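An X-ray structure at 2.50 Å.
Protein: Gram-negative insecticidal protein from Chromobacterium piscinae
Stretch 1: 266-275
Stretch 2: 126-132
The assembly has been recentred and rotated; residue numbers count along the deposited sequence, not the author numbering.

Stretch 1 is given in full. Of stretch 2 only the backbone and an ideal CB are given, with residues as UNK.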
# COMPACT_ATOMS: atom_id res chain seq x y z
N LEU A 266 -13.32 -14.64 0.79
CA LEU A 266 -13.39 -15.65 -0.27
C LEU A 266 -13.29 -15.10 -1.67
O LEU A 266 -12.64 -15.70 -2.52
CB LEU A 266 -14.64 -16.51 -0.14
CG LEU A 266 -14.63 -17.38 1.11
CD1 LEU A 266 -15.96 -18.07 1.20
CD2 LEU A 266 -13.47 -18.35 1.08
N LEU A 267 -13.87 -13.92 -1.90
CA LEU A 267 -13.80 -13.34 -3.23
C LEU A 267 -12.41 -13.07 -3.72
O LEU A 267 -12.13 -13.16 -4.92
CB LEU A 267 -14.66 -12.09 -3.35
CG LEU A 267 -15.03 -11.65 -4.81
CD1 LEU A 267 -15.66 -12.74 -5.66
CD2 LEU A 267 -15.95 -10.45 -4.72
N ASP A 268 -11.52 -12.74 -2.82
CA ASP A 268 -10.15 -12.39 -3.16
C ASP A 268 -9.25 -13.62 -3.17
O ASP A 268 -8.15 -13.59 -3.73
CB ASP A 268 -9.58 -11.35 -2.18
CG ASP A 268 -10.48 -10.13 -1.99
OD1 ASP A 268 -10.78 -9.53 -3.01
OD2 ASP A 268 -10.91 -9.76 -0.87
N TYR A 269 -9.70 -14.71 -2.55
CA TYR A 269 -8.89 -15.91 -2.45
C TYR A 269 -9.57 -17.14 -3.00
O TYR A 269 -9.20 -18.25 -2.63
CB TYR A 269 -8.57 -16.15 -0.98
CG TYR A 269 -7.67 -15.12 -0.40
CD1 TYR A 269 -6.29 -15.26 -0.51
CD2 TYR A 269 -8.18 -14.00 0.27
CE1 TYR A 269 -5.44 -14.34 0.07
CE2 TYR A 269 -7.33 -13.07 0.83
CZ TYR A 269 -5.96 -13.25 0.75
OH TYR A 269 -5.10 -12.35 1.33
N ALA A 270 -10.57 -16.96 -3.86
CA ALA A 270 -11.35 -18.09 -4.37
C ALA A 270 -10.51 -19.01 -5.22
O ALA A 270 -9.68 -18.55 -5.98
CB ALA A 270 -12.55 -17.59 -5.16
N THR A 271 -10.72 -20.31 -5.04
CA THR A 271 -10.13 -21.35 -5.88
C THR A 271 -11.14 -22.44 -6.12
O THR A 271 -12.21 -22.44 -5.54
CB THR A 271 -8.88 -22.01 -5.26
OG1 THR A 271 -9.28 -22.76 -4.10
CG2 THR A 271 -7.85 -20.97 -4.85
N LEU A 272 -10.80 -23.36 -7.02
CA LEU A 272 -11.51 -24.59 -7.17
C LEU A 272 -11.50 -25.18 -5.78
O LEU A 272 -10.47 -25.23 -5.14
CB LEU A 272 -10.79 -25.50 -8.17
CG LEU A 272 -11.25 -26.95 -8.30
CD1 LEU A 272 -10.98 -27.45 -9.72
CD2 LEU A 272 -10.53 -27.87 -7.36
N MET A 273 -12.66 -25.59 -5.30
CA MET A 273 -12.78 -26.19 -3.99
C MET A 273 -13.87 -27.24 -3.85
O MET A 273 -14.07 -27.74 -2.74
CB MET A 273 -12.96 -25.11 -2.92
CG MET A 273 -13.98 -24.02 -3.23
SD MET A 273 -15.72 -24.46 -3.34
CE MET A 273 -16.02 -24.90 -1.66
N ASP A 274 -14.60 -27.58 -4.91
CA ASP A 274 -15.60 -28.61 -4.80
C ASP A 274 -15.94 -29.17 -6.16
O ASP A 274 -15.76 -28.52 -7.20
CB ASP A 274 -16.87 -28.05 -4.13
CG ASP A 274 -17.64 -29.11 -3.31
OD1 ASP A 274 -17.17 -30.26 -3.17
OD2 ASP A 274 -18.74 -28.73 -2.80
N PHE A 275 -16.42 -30.41 -6.13
CA PHE A 275 -16.76 -31.15 -7.32
C PHE A 275 -18.23 -31.49 -7.26
O PHE A 275 -18.79 -31.69 -6.16
CB PHE A 275 -16.00 -32.46 -7.33
CG PHE A 275 -14.54 -32.34 -7.61
CD1 PHE A 275 -14.00 -31.26 -8.30
CD2 PHE A 275 -13.70 -33.38 -7.26
CE1 PHE A 275 -12.66 -31.23 -8.59
CE2 PHE A 275 -12.36 -33.35 -7.54
CZ PHE A 275 -11.84 -32.27 -8.22
N UNK A 126 -17.95 -27.63 4.61
CA UNK A 126 -18.81 -26.53 4.29
C UNK A 126 -18.16 -25.82 3.13
O UNK A 126 -17.10 -25.20 3.28
CB UNK A 126 -19.03 -25.60 5.49
N UNK A 127 -18.81 -25.90 1.99
CA UNK A 127 -18.29 -25.36 0.75
C UNK A 127 -18.99 -24.02 0.49
O UNK A 127 -20.22 -23.96 0.40
CB UNK A 127 -18.50 -26.34 -0.41
N UNK A 128 -18.20 -22.94 0.42
CA UNK A 128 -18.72 -21.61 0.17
C UNK A 128 -18.53 -21.33 -1.31
O UNK A 128 -17.50 -20.83 -1.72
CB UNK A 128 -18.03 -20.56 1.04
N UNK A 129 -19.53 -21.69 -2.11
CA UNK A 129 -19.43 -21.56 -3.55
C UNK A 129 -19.73 -20.13 -3.94
O UNK A 129 -20.70 -19.55 -3.48
CB UNK A 129 -20.38 -22.53 -4.26
N UNK A 130 -18.86 -19.54 -4.76
CA UNK A 130 -19.15 -18.26 -5.38
C UNK A 130 -19.70 -18.50 -6.79
O UNK A 130 -20.70 -17.92 -7.18
CB UNK A 130 -17.90 -17.38 -5.42
N UNK A 131 -19.02 -19.34 -7.57
CA UNK A 131 -19.50 -19.71 -8.89
C UNK A 131 -19.01 -21.08 -9.30
O UNK A 131 -18.11 -21.63 -8.67
CB UNK A 131 -19.06 -18.67 -9.92
N UNK A 132 -19.63 -21.61 -10.35
CA UNK A 132 -19.19 -22.81 -11.01
C UNK A 132 -18.63 -22.37 -12.35
O UNK A 132 -19.11 -21.42 -12.96
CB UNK A 132 -20.32 -23.83 -11.16

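At position 126 the backbone is extended and CA-to-CB points away from stretch 1, with nothing of that stretch within 5.5 Å of the ideal CB. Stretch 1 therefore sets no limit, and almost any residue that tolerates a strand would fit. The deposited residue is E126, whose carboxylate serves its own strand.

Position 127 is the opposite case. Its CA-to-CB bond points toward stretch 1, and the ideal CB lies only 3.1 Å from M273 CE, a tight approach, and 3.4 Å from D274 OD2. The methionine, with all three chi angles in p, folds its methyl group against this site. A small side chain suits such a place best. It is A127, whose CB meets M273 CE at 3.1 Å and so adds an apolar contact without extending further.

At position 128 the CB points sideways, and its ideal position is 3.2 Å from L266 CD1, again tight. A side chain has to turn off the line to this methyl, which many medium-sized or planar residues could do. H128 has chi1 in m; its CB packs 3.3 Å from L266 CD1, which lies oblique to the imidazole ring. The ring turns back toward E126, and H128 NE2 donates a hydrogen bond of 2.9 Å to E126 OE2, since residues two apart in a strand can project to the same side.

Position 129 also points sideways, with M273 SD 5.1 Å from the ideal CB. That leaves room for a modest apolar or branched residue, and the strand backbone favours beta-branching. V129 fits this description, but its nearest approach is V129 CG2 to M273 SD, 4.7 Å.

At position 130 phi/psi of -97/-49 leaves the extended region as the chain turns a corner. CA-to-CB points toward stretch 1, where L266, L267 and A270 offer an apolar surface; L267 CD1 is 5.2 Å and A270 CB 5.4 Å from the ideal CB. This gap invites leucine, isoleucine or methionine. L130, in the m,t rotamer, sends CD1 into it, 3.6 Å from A270 CB, 4.1 Å from L267 CD1 and 4.2 Å from L266 CB.

Position 131 is extended again and its CB points sideways, out of reach, so only a long side chain could return to L267. W131, with chi1 in p, does so: its CZ3 lies 3.6 Å from L267 CD1, which sits at the ring edge.

Position 132 has no near neighbour in stretch 1 and is permissive; it is Y132, which makes no contact there.

Stretch 2 (126-132) EAHVLWY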
# COMPACT_ATOMS: atom_id res chain seq x y z
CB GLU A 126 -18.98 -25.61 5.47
CG GLU A 126 -20.00 -24.53 5.20
CD GLU A 126 -20.24 -23.65 6.37
OE1 GLU A 126 -21.43 -23.57 6.73
OE2 GLU A 126 -19.29 -23.05 6.91
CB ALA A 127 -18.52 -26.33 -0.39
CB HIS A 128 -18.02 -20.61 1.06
CG HIS A 128 -18.33 -20.77 2.52
ND1 HIS A 128 -19.00 -19.80 3.25
CD2 HIS A 128 -18.12 -21.80 3.37
CE1 HIS A 128 -19.17 -20.23 4.49
NE2 HIS A 128 -18.64 -21.44 4.58
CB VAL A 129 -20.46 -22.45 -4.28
CG1 VAL A 129 -20.34 -22.31 -5.81
CG2 VAL A 129 -20.32 -23.92 -3.85
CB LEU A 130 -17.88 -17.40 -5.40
CG LEU A 130 -17.23 -17.21 -4.03
CD1 LEU A 130 -15.89 -16.54 -4.17
CD2 LEU A 130 -18.10 -16.42 -3.06
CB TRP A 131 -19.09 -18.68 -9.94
CG TRP A 131 -17.66 -18.35 -9.91
CD1 TRP A 131 -16.68 -19.02 -10.54
CD2 TRP A 131 -17.06 -17.25 -9.23
NE1 TRP A 131 -15.45 -18.38 -10.32
CE2 TRP A 131 -15.68 -17.27 -9.55
CE3 TRP A 131 -17.55 -16.20 -8.47
CZ2 TRP A 131 -14.79 -16.35 -9.03
CZ3 TRP A 131 -16.68 -15.28 -7.96
CH2 TRP A 131 -15.31 -15.35 -8.24
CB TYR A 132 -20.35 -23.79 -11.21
CG TYR A 132 -21.11 -24.17 -9.95
CD1 TYR A 132 -20.66 -25.24 -9.16
CD2 TYR A 132 -22.28 -23.52 -9.55
CE1 TYR A 132 -21.34 -25.63 -8.00
CE2 TYR A 132 -22.96 -23.90 -8.39
CZ TYR A 132 -22.49 -24.95 -7.61
OH TYR A 132 -23.14 -25.37 -6.43
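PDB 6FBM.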